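Local coordinates for thioredoxin-like fold domain-containing protein (Paracoccus denitrificans, PDB 3DML) that probably acts as a periplasmic thiol-disulfide oxidoreductase of the thioredoxin fold, serving chemotrophic sulfur oxidation, at residues F25-C30 and L58-P63; D37-P42 and E93-E98; L70-T75 and S89-G94. All blocks are in the same frame, centred on the assembly; numbering follows the deposited sequence.

From the N terminus, strand 20-26 runs into the Cys30 loop, the chain passes through two helices, and strand 55-59 returns beside the first strand; contact 1 closes this loop. Contact 2 crosses it: residues 37-42 belong to the loop contact 1 has closed, but their partner 93-98 lies far beyond it, so they tie the region at and after helix 31-39 to the approach to helix 98-112. Contact 3 opens after contact 1 has closed and lies within the span of contact 2, pinning the 70-75 loop to edge strand 87-93. Contacts 2 and 3 finish on common residues, Glu93 and Gly94, while Phe25 and Met60 of contact 1 pack against Val74 of contact 3.

Contact 1: F25-C30 and L58-P63; sequences FEQPGC and LQMRDP
Phe25 pairs with Leu58 and Glu26 with Gln59, two parallel beta bridges at the ends of adjoining strands, each with its CA atoms 4.9 Å apart. Glu26 uses both its backbone N and its backbone O: N donates to Leu58 O at 2.8 Å, and O accepts from Met60 N in a nearly straight bond (169° at the hydrogen). From here the backbones diverge: one enters a type II turn from Gln27 to Cys30, while the other turns at once, in a type I turn that starts at Gln59 and ends at Asp62. The layout is the beta-alpha-beta crossover that opens a thioredoxin fold, with the CxxC cysteine Cys30 N-capping the helix that follows; Cys30 and Cys33 are disulfide-linked in another structure of this protein but reduced here.

Side chains sort by sheet face. Phe25 and Leu58 run alongside one another in a common direction, with Leu58 CD1 3.8 Å from Phe25 CE1. On the other face, Gln59 bends at chi2 (-71°), and its OE1 ends 3.5 Å from Pro28 CD. Past the strands, Gln27 and Met60, a selenomethionine, lie next to each other, Met60 CE coming 3.4 Å from Gln27 NE2. This methyl also lies over one face of the Arg61 guanidinium, toward its rim. Arg61 NH1 donates to Gln27 OE1 at 2.6 Å; the oxygen sits in the guanidinium plane, whereas the donor stands above the plane of the amide. Gln27 NE2 is engaged separately by Thr77 OG1, so both ends of the amide are fixed.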
# COMPACT_ATOMS: atom_id res chain seq x y z
N PHE A 25 -2.43 -4.89 -0.64
CA PHE A 25 -3.02 -6.12 -1.13
C PHE A 25 -2.24 -7.33 -0.65
O PHE A 25 -1.02 -7.40 -0.84
CB PHE A 25 -3.13 -6.09 -2.66
CG PHE A 25 -4.17 -5.15 -3.15
CD1 PHE A 25 -5.48 -5.58 -3.35
CD2 PHE A 25 -3.86 -3.80 -3.39
CE1 PHE A 25 -6.46 -4.69 -3.81
CE2 PHE A 25 -4.82 -2.91 -3.84
CZ PHE A 25 -6.13 -3.33 -4.05
N GLU A 26 -2.96 -8.26 -0.04
CA GLU A 26 -2.38 -9.45 0.60
C GLU A 26 -3.02 -10.74 0.08
O GLU A 26 -4.02 -10.69 -0.64
CB GLU A 26 -2.64 -9.41 2.10
CG GLU A 26 -2.06 -8.21 2.81
CD GLU A 26 -1.81 -8.50 4.27
OE1 GLU A 26 -0.82 -7.99 4.81
OE2 GLU A 26 -2.61 -9.25 4.88
N GLN A 27 -2.45 -11.88 0.46
CA GLN A 27 -3.07 -13.18 0.23
C GLN A 27 -2.55 -14.15 1.29
O GLN A 27 -1.52 -13.87 1.91
CB GLN A 27 -2.77 -13.73 -1.17
CG GLN A 27 -1.30 -14.15 -1.44
CD GLN A 27 -1.15 -14.63 -2.86
OE1 GLN A 27 -1.79 -15.60 -3.26
NE2 GLN A 27 -0.30 -13.94 -3.64
N PRO A 28 -3.29 -15.25 1.53
CA PRO A 28 -2.84 -16.26 2.48
C PRO A 28 -1.47 -16.82 2.16
O PRO A 28 -1.13 -17.05 0.99
CB PRO A 28 -3.91 -17.36 2.35
CG PRO A 28 -5.12 -16.62 1.96
CD PRO A 28 -4.61 -15.60 0.97
N GLY A 29 -0.69 -17.02 3.22
CA GLY A 29 0.63 -17.61 3.10
C GLY A 29 1.69 -16.70 2.51
O GLY A 29 2.77 -17.17 2.16
N CYS A 30 1.40 -15.41 2.38
CA CYS A 30 2.38 -14.48 1.84
C CYS A 30 3.40 -14.05 2.91
O CYS A 30 3.10 -13.23 3.80
CB CYS A 30 1.70 -13.25 1.23
SG CYS A 30 2.86 -12.17 0.35
N LEU A 58 -6.47 -5.36 1.85
CA LEU A 58 -7.46 -6.05 1.03
C LEU A 58 -6.81 -7.32 0.53
O LEU A 58 -5.58 -7.43 0.53
CB LEU A 58 -7.88 -5.19 -0.18
CG LEU A 58 -8.54 -3.84 0.10
CD1 LEU A 58 -8.62 -3.04 -1.19
CD2 LEU A 58 -9.95 -4.04 0.70
N GLN A 59 -7.64 -8.28 0.12
CA GLN A 59 -7.17 -9.52 -0.43
C GLN A 59 -7.08 -9.38 -1.93
O GLN A 59 -8.03 -8.91 -2.58
CB GLN A 59 -8.14 -10.66 -0.09
CG GLN A 59 -8.14 -11.04 1.38
CD GLN A 59 -6.86 -11.72 1.74
OE1 GLN A 59 -6.44 -12.67 1.07
NE2 GLN A 59 -6.18 -11.21 2.75
N MSE A 60 -5.96 -9.82 -2.49
CA MSE A 60 -5.74 -9.72 -3.92
C MSE A 60 -6.85 -10.39 -4.73
O MSE A 60 -7.23 -9.87 -5.79
CB MSE A 60 -4.41 -10.38 -4.32
CG MSE A 60 -4.24 -10.43 -5.85
SE MSE A 60 -2.49 -11.17 -6.36
CE MSE A 60 -2.77 -12.99 -5.80
N ARG A 61 -7.36 -11.52 -4.26
CA ARG A 61 -8.36 -12.24 -5.07
C ARG A 61 -9.82 -11.83 -4.88
O ARG A 61 -10.69 -12.29 -5.61
CB ARG A 61 -8.16 -13.76 -4.96
CG ARG A 61 -6.75 -14.19 -5.49
CD ARG A 61 -6.62 -15.70 -5.68
NE ARG A 61 -5.38 -16.06 -6.38
CZ ARG A 61 -4.20 -16.18 -5.79
NH1 ARG A 61 -4.08 -15.98 -4.48
NH2 ARG A 61 -3.13 -16.51 -6.52
N ASP A 62 -10.07 -10.92 -3.95
CA ASP A 62 -11.43 -10.41 -3.75
C ASP A 62 -11.81 -9.36 -4.80
O ASP A 62 -10.93 -8.69 -5.35
CB ASP A 62 -11.60 -9.76 -2.37
CG ASP A 62 -11.66 -10.76 -1.24
OD1 ASP A 62 -11.75 -11.97 -1.48
OD2 ASP A 62 -11.59 -10.29 -0.08
N PRO A 63 -13.11 -9.20 -5.06
CA PRO A 63 -13.58 -8.04 -5.80
C PRO A 63 -13.16 -6.77 -5.06
O PRO A 63 -13.06 -6.77 -3.84
CB PRO A 63 -15.12 -8.17 -5.75
CG PRO A 63 -15.39 -9.54 -5.45
CD PRO A 63 -14.22 -10.10 -4.69

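Contact 2: D37-P42 and E93-E98; sequences DAEIAP and EGYPGE
Tyr95 donates its phenolic proton to Glu39, with OH 2.5 Å from OE1, the hydrogen bond on which this contact turns. The hydroxyl meets the carboxylate on its anti side, and OE1 lies at the ring edge, near the ring plane; the two flat groups are turned 57° against each other. The CA–CB bond of Tyr95 points toward the 37-42 segment, and CG lies anti to the backbone N (chi1 175°); Gly97 N of its own loop lies over one face of the ring, toward the rim.

A water adds a second polar link. It donates to Glu39 OE1 at 3.2 Å and accepts from Glu98 N at 2.8 Å, so the same carboxylate oxygen serves both the phenol and, through water, the first turn of helix 98-112, for which Gly97 is the N-cap. In thioredoxin-fold terms the contact joins the C-terminal part of the helix that starts at the CxxC pair, and the residues after it, to the loop leading from the last strand into the C-terminal helix. Tyr95 itself lies near the CxxC residues without touching them; Trp36 meets its ring edge-to-face, and Pro78 also packs on it.

Electrostatics are less simple. Glu39 OE1 and Glu98 OE2 stand 4.8 Å apart, like charges whose repulsion is probably eased by the nearby helix start.

Apolar contact accompanies the polar links. Ile40 CG1 rests 3.8 Å from Tyr95 CE1. The Ile40 and Glu98 side chains pass one another running opposite ways, bringing CD1 of the isoleucine to 3.6 Å from CG of the glutamate. Phe101 and Trp102 of helix 98-112 also touch Ile40.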
# COMPACT_ATOMS: atom_id res chain seq x y z
N ASP A 37 3.81 -6.59 7.91
CA ASP A 37 2.90 -6.53 9.09
C ASP A 37 3.67 -6.50 10.41
O ASP A 37 3.28 -5.81 11.34
CB ASP A 37 1.90 -7.69 9.11
CG ASP A 37 0.84 -7.60 8.02
OD1 ASP A 37 0.57 -6.52 7.46
OD2 ASP A 37 0.26 -8.66 7.70
N ALA A 38 4.78 -7.24 10.50
CA ALA A 38 5.61 -7.24 11.70
C ALA A 38 6.52 -6.02 11.79
O ALA A 38 6.79 -5.54 12.89
CB ALA A 38 6.45 -8.51 11.76
N GLU A 39 7.02 -5.55 10.65
CA GLU A 39 8.10 -4.57 10.66
C GLU A 39 7.63 -3.14 10.51
O GLU A 39 8.07 -2.25 11.25
CB GLU A 39 9.12 -4.88 9.56
CG GLU A 39 9.90 -6.13 9.85
CD GLU A 39 10.71 -6.67 8.69
OE1 GLU A 39 10.95 -5.95 7.68
OE2 GLU A 39 11.13 -7.84 8.83
N ILE A 40 6.76 -2.91 9.52
CA ILE A 40 6.31 -1.56 9.22
C ILE A 40 4.96 -1.25 9.88
O ILE A 40 4.78 -0.17 10.47
CB ILE A 40 6.18 -1.32 7.69
CG1 ILE A 40 7.55 -1.42 6.96
CG2 ILE A 40 5.48 0.01 7.40
CD1 ILE A 40 8.55 -0.39 7.39
N ALA A 41 4.00 -2.17 9.78
CA ALA A 41 2.62 -1.91 10.23
C ALA A 41 2.50 -1.28 11.64
O ALA A 41 1.76 -0.33 11.81
CB ALA A 41 1.75 -3.18 10.14
N PRO A 42 3.23 -1.80 12.64
CA PRO A 42 3.11 -1.19 13.98
C PRO A 42 3.54 0.30 14.01
O PRO A 42 2.88 1.11 14.68
CB PRO A 42 4.05 -2.05 14.85
CG PRO A 42 4.27 -3.35 14.06
CD PRO A 42 4.18 -2.93 12.61
N GLU A 93 5.30 -2.38 -5.66
CA GLU A 93 5.06 -3.82 -5.60
C GLU A 93 6.23 -4.47 -4.87
O GLU A 93 7.39 -4.28 -5.25
CB GLU A 93 4.87 -4.40 -7.01
CG GLU A 93 3.66 -3.76 -7.76
CD GLU A 93 3.46 -4.29 -9.18
OE1 GLU A 93 4.46 -4.37 -9.92
OE2 GLU A 93 2.30 -4.59 -9.59
N GLY A 94 5.90 -5.25 -3.85
CA GLY A 94 6.89 -5.99 -3.05
C GLY A 94 7.34 -5.24 -1.80
O GLY A 94 6.98 -4.07 -1.58
N TYR A 95 8.11 -5.94 -0.97
CA TYR A 95 8.63 -5.40 0.27
C TYR A 95 10.06 -5.91 0.50
O TYR A 95 10.28 -6.87 1.23
CB TYR A 95 7.69 -5.73 1.45
CG TYR A 95 8.28 -5.28 2.78
CD1 TYR A 95 8.63 -3.94 2.98
CD2 TYR A 95 8.49 -6.19 3.82
CE1 TYR A 95 9.20 -3.51 4.20
CE2 TYR A 95 9.05 -5.77 5.05
CZ TYR A 95 9.40 -4.42 5.21
OH TYR A 95 9.97 -4.01 6.38
N PRO A 96 11.04 -5.27 -0.17
CA PRO A 96 12.44 -5.68 0.02
C PRO A 96 13.07 -5.21 1.34
O PRO A 96 14.20 -5.61 1.65
CB PRO A 96 13.17 -5.06 -1.19
CG PRO A 96 12.14 -4.33 -1.99
CD PRO A 96 10.89 -4.19 -1.15
N GLY A 97 12.35 -4.42 2.12
CA GLY A 97 12.78 -4.13 3.49
C GLY A 97 12.42 -2.72 3.86
O GLY A 97 11.99 -1.95 3.00
N GLU A 98 12.61 -2.36 5.13
CA GLU A 98 12.13 -1.09 5.65
C GLU A 98 12.68 0.06 4.87
O GLU A 98 11.94 0.97 4.53
CB GLU A 98 12.49 -0.90 7.13
CG GLU A 98 11.74 -1.83 8.07
CD GLU A 98 12.13 -1.65 9.53
OE1 GLU A 98 13.27 -1.22 9.81
OE2 GLU A 98 11.30 -1.97 10.41
O HOH W 1 13.57 -4.38 6.84
O HOH W 2 10.62 -2.50 12.69

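Contact 3: L70-T75 and S89-G94; sequences LARPVT and SGRLEG
Arg72 lays its guanidinium flat on that of Arg91, the centres 4.3 Å apart and the planes tilted by 26°. The closeness of the two positive groups is probably offset by Glu93: Arg72 and Glu93 meet tip to tip, guanidinium and carboxylate planes nearly perpendicular, through two weak bonds, of which Arg72 NH1 to Glu93 OE2 is the shorter at 3.0 Å. Arg91 NH1 joins the network only loosely, 3.6 Å from Glu93 OE2.

Arg91 leaves edge strand 87-93 of the thioredoxin-type sheet, just past the classic beta bulge that Ser89 and Gly90 form opposite Leu82. The chain bends at chi3 (65°), which sets the direction of NE, and the guanidinium reaches the backbone of the 70-75 loop, where NH2 donates to Arg72 O at 2.7 Å and NH1 to Pro73 O at 3.1 Å. Both donors stand above the planes of the carbonyls they reach. Glu88 holds Arg91 NE in a salt bridge, fixing the rotation of the group from its other end. An alanine in place of Arg91 would probably cost these two carbonyls their guanidinium donors and Glu88 its salt-bridge mate, and leave the Arg72 guanidinium without its stacking partner and freer to turn. A water bridges Glu93 OE2 to the backbone N of Thr75.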
# COMPACT_ATOMS: atom_id res chain seq x y z
N LEU A 70 -8.44 1.25 -10.03
CA LEU A 70 -7.03 0.93 -10.21
C LEU A 70 -6.55 1.07 -11.66
O LEU A 70 -7.32 0.81 -12.61
CB LEU A 70 -6.72 -0.50 -9.76
CG LEU A 70 -7.03 -0.92 -8.32
CD1 LEU A 70 -6.57 -2.34 -8.06
CD2 LEU A 70 -6.39 0.02 -7.31
N ALA A 71 -5.26 1.39 -11.82
CA ALA A 71 -4.67 1.56 -13.16
C ALA A 71 -4.49 0.20 -13.88
O ALA A 71 -4.48 0.13 -15.12
CB ALA A 71 -3.33 2.25 -13.03
N ARG A 72 -4.29 -0.86 -13.11
CA ARG A 72 -4.09 -2.19 -13.64
C ARG A 72 -4.36 -3.17 -12.51
O ARG A 72 -4.42 -2.76 -11.35
CB ARG A 72 -2.66 -2.35 -14.20
CG ARG A 72 -1.54 -1.96 -13.24
CD ARG A 72 -0.20 -2.19 -13.96
NE ARG A 72 0.95 -1.79 -13.15
CZ ARG A 72 1.71 -2.63 -12.44
NH1 ARG A 72 1.44 -3.93 -12.39
NH2 ARG A 72 2.74 -2.15 -11.76
N PRO A 73 -4.59 -4.46 -12.84
CA PRO A 73 -4.88 -5.43 -11.79
C PRO A 73 -3.74 -5.58 -10.77
O PRO A 73 -2.58 -5.24 -11.06
CB PRO A 73 -5.08 -6.75 -12.53
CG PRO A 73 -4.84 -6.51 -13.97
CD PRO A 73 -4.72 -5.04 -14.20
N VAL A 74 -4.07 -6.05 -9.58
CA VAL A 74 -3.02 -6.42 -8.62
C VAL A 74 -2.62 -7.87 -8.91
O VAL A 74 -3.46 -8.76 -8.86
CB VAL A 74 -3.52 -6.33 -7.17
CG1 VAL A 74 -2.43 -6.81 -6.20
CG2 VAL A 74 -3.90 -4.89 -6.86
N THR A 75 -1.33 -8.09 -9.19
CA THR A 75 -0.89 -9.41 -9.60
C THR A 75 0.22 -9.97 -8.69
O THR A 75 0.67 -11.12 -8.88
CB THR A 75 -0.40 -9.37 -11.05
OG1 THR A 75 0.57 -8.33 -11.19
CG2 THR A 75 -1.58 -9.06 -12.01
N SER A 89 -3.02 6.58 -7.74
CA SER A 89 -2.01 7.58 -8.11
C SER A 89 -0.70 6.88 -8.49
O SER A 89 -0.02 7.27 -9.44
CB SER A 89 -1.78 8.58 -6.96
OG SER A 89 -0.72 9.48 -7.25
N GLY A 90 -0.33 5.84 -7.74
CA GLY A 90 0.90 5.11 -8.04
C GLY A 90 0.93 3.89 -7.15
O GLY A 90 0.04 3.73 -6.32
N ARG A 91 1.93 3.04 -7.32
CA ARG A 91 2.01 1.83 -6.50
C ARG A 91 3.44 1.37 -6.30
O ARG A 91 4.34 1.71 -7.07
CB ARG A 91 1.17 0.69 -7.13
CG ARG A 91 1.75 0.11 -8.42
CD ARG A 91 0.97 -1.17 -8.82
NE ARG A 91 -0.43 -0.88 -9.15
CZ ARG A 91 -1.32 -1.82 -9.52
NH1 ARG A 91 -0.96 -3.10 -9.57
NH2 ARG A 91 -2.57 -1.47 -9.79
N LEU A 92 3.63 0.61 -5.23
CA LEU A 92 4.87 -0.09 -4.95
C LEU A 92 4.54 -1.57 -4.93
O LEU A 92 3.61 -1.99 -4.22
CB LEU A 92 5.36 0.24 -3.55
CG LEU A 92 5.64 1.63 -3.07
CD1 LEU A 92 6.17 1.47 -1.64
CD2 LEU A 92 6.67 2.20 -4.01
N GLU A 93 5.30 -2.38 -5.66
CA GLU A 93 5.06 -3.82 -5.60
C GLU A 93 6.23 -4.47 -4.87
O GLU A 93 7.39 -4.28 -5.25
CB GLU A 93 4.87 -4.40 -7.01
CG GLU A 93 3.66 -3.76 -7.76
CD GLU A 93 3.46 -4.29 -9.18
OE1 GLU A 93 4.46 -4.37 -9.92
OE2 GLU A 93 2.30 -4.59 -9.59
N GLY A 94 5.90 -5.25 -3.85
CA GLY A 94 6.89 -5.99 -3.05
C GLY A 94 7.34 -5.24 -1.80
O GLY A 94 6.98 -4.07 -1.58
O HOH W 3 0.52 -5.87 -8.29